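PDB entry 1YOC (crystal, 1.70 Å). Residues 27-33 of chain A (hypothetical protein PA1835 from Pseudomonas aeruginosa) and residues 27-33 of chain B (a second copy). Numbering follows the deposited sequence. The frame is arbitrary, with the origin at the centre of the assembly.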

# COMPACT_ATOMS: atom_id res chain seq x y z
N PRO A 27 10.73 3.90 7.99
CA PRO A 27 9.74 3.71 9.05
C PRO A 27 8.38 3.15 8.72
O PRO A 27 7.84 2.36 9.51
N TYR A 28 7.84 3.52 7.57
CA TYR A 28 6.50 3.02 7.27
C TYR A 28 6.46 1.51 7.19
O TYR A 28 5.41 0.92 7.44
N PHE A 29 7.59 0.86 6.88
CA PHE A 29 7.57 -0.62 6.86
C PHE A 29 7.37 -1.20 8.26
O PHE A 29 6.84 -2.30 8.44
N ALA A 30 7.80 -0.47 9.28
CA ALA A 30 7.61 -1.01 10.64
C ALA A 30 6.15 -1.16 11.01
O ALA A 30 5.85 -1.90 11.94
N SER A 31 5.24 -0.47 10.30
CA SER A 31 3.80 -0.56 10.62
C SER A 31 3.29 -1.99 10.46
O SER A 31 2.23 -2.33 11.01
N ILE A 32 3.99 -2.83 9.71
CA ILE A 32 3.52 -4.23 9.60
C ILE A 32 4.36 -5.24 10.38
O ILE A 32 4.10 -6.45 10.31
N ALA A 33 5.37 -4.77 11.11
CA ALA A 33 6.22 -5.71 11.91
C ALA A 33 6.71 -6.88 11.05
O ALA A 33 6.53 -8.06 11.36
N PRO B 27 -8.32 -0.55 11.81
CA PRO B 27 -6.97 -0.35 12.31
C PRO B 27 -5.82 0.07 11.44
O PRO B 27 -5.14 1.04 11.79
N TYR B 28 -5.57 -0.65 10.35
CA TYR B 28 -4.42 -0.28 9.56
C TYR B 28 -4.46 1.14 9.00
O TYR B 28 -3.41 1.69 8.71
N PHE B 29 -5.63 1.74 8.83
CA PHE B 29 -5.67 3.12 8.34
C PHE B 29 -5.01 4.08 9.35
O PHE B 29 -4.47 5.12 8.97
N ALA B 30 -5.02 3.70 10.62
CA ALA B 30 -4.41 4.52 11.68
C ALA B 30 -2.91 4.67 11.47
O ALA B 30 -2.31 5.62 11.98
N SER B 31 -2.30 3.76 10.72
CA SER B 31 -0.86 3.83 10.47
C SER B 31 -0.50 5.13 9.74
O SER B 31 0.66 5.53 9.79
N ILE B 32 -1.46 5.77 9.06
CA ILE B 32 -1.12 7.07 8.45
C ILE B 32 -1.83 8.24 9.15
O ILE B 32 -1.64 9.39 8.75
N ALA B 33 -2.59 7.97 10.21
CA ALA B 33 -3.30 9.03 10.99
C ALA B 33 -4.04 9.99 10.06
O ALA B 33 -3.83 11.19 10.07

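Which side chains fill the space between the two copies? The backbones come nearest at Ser A31 and Ser B31, whose CA atoms lie 6.4 Å apart, and both serines point their CA-to-CB bonds toward the opposite stretch, bringing Ser A31 CB within 4.0 Å of Ser B31 CB. Tyr A28 and Tyr B28 start out sideways, yet each ring reaches across to the other chain, and these two tyrosines bury the most surface, 74 Å² each.

How do the tyrosines get there? Both adopt chi1 t (-164° in Tyr A28, -161° in Tyr B28), with chi2 near 60°, which carries the hydroxyl to the partner's serine. Tyr A28 OH donates a hydrogen bond to Ser B31 OG at 2.8 Å, and Tyr B28 OH donates one to Ser A31 OG at 2.7 Å. Each serine oxygen sits at the edge of the ring, near its plane, where a phenol hydrogen can point.

Why do the serines take rotamer p? With chi1 at 62° and 63°, each hydroxyl turns back to its own backbone: Ser A31 OG donates to Tyr A28 O at 2.7 Å, and Ser B31 OG to Tyr B28 O, also at 2.7 Å. Its proton thus spent, the oxygen still has lone pairs to accept the tyrosine across the contact. Two matching relays result, each running from a tyrosine through a serine to a carbonyl.

What packs around these polar groups? Ile A32 and Ile B32, both p at chi1 and t at chi2, provide apolar contacts: Ile A32 CG2 lies 3.9 Å from Tyr B28 CE1, and Ile B32 CG2 the same distance from Tyr A28 CE1. The tyrosines also meet, Tyr A28 CZ 4.3 Å from Tyr B28 CZ. Phe A29 and Phe B29, at chi1 m, point away.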

# COMPACT_ATOMS: atom_id res chain seq x y z
CB PRO A 27 9.67 5.07 9.74
CG PRO A 27 11.13 5.64 9.53
CD PRO A 27 11.37 5.24 8.06
CB TYR A 28 5.92 3.64 5.99
CG TYR A 28 4.43 3.40 5.93
CD1 TYR A 28 3.60 3.82 6.99
CD2 TYR A 28 3.85 2.72 4.85
CE1 TYR A 28 2.23 3.56 6.98
CE2 TYR A 28 2.46 2.46 4.83
CZ TYR A 28 1.67 2.88 5.89
OH TYR A 28 0.32 2.61 5.87
CB PHE A 29 8.85 -1.20 6.28
CG PHE A 29 9.03 -1.00 4.79
CD1 PHE A 29 8.00 -1.31 3.90
CD2 PHE A 29 10.24 -0.57 4.27
CE1 PHE A 29 8.20 -1.20 2.52
CE2 PHE A 29 10.45 -0.45 2.88
CZ PHE A 29 9.42 -0.77 2.00
CB ALA A 30 8.33 -0.13 11.69
CB SER A 31 2.96 0.38 9.72
OG SER A 31 3.07 0.06 8.34
CB ILE A 32 3.44 -4.71 8.13
CG1 ILE A 32 4.84 -4.73 7.50
CG2 ILE A 32 2.44 -3.80 7.35
CD1 ILE A 32 4.90 -5.47 6.14
CB ALA A 33 5.40 -6.26 13.12
CB PRO B 27 -6.68 -1.63 13.08
CG PRO B 27 -8.07 -2.04 13.55
CD PRO B 27 -8.84 -1.86 12.28
CB TYR B 28 -4.12 -1.34 8.46
CG TYR B 28 -2.70 -1.21 7.95
CD1 TYR B 28 -1.60 -1.38 8.82
CD2 TYR B 28 -2.45 -0.86 6.60
CE1 TYR B 28 -0.29 -1.18 8.34
CE2 TYR B 28 -1.15 -0.69 6.13
CZ TYR B 28 -0.09 -0.84 6.99
OH TYR B 28 1.15 -0.58 6.52
CB PHE B 29 -7.10 3.54 8.05
CG PHE B 29 -7.63 2.99 6.75
CD1 PHE B 29 -6.91 3.14 5.56
CD2 PHE B 29 -8.87 2.36 6.70
CE1 PHE B 29 -7.43 2.67 4.35
CE2 PHE B 29 -9.39 1.91 5.50
CZ PHE B 29 -8.67 2.07 4.32
CB ALA B 30 -4.70 3.87 13.09
CB SER B 31 -0.33 2.62 9.65
OG SER B 31 -0.91 2.55 8.34
CB ILE B 32 -1.43 7.13 6.93
CG1 ILE B 32 -2.92 6.91 6.64
CG2 ILE B 32 -0.61 6.05 6.18
CD1 ILE B 32 -3.29 7.23 5.15
CB ALA B 33 -2.26 9.81 11.84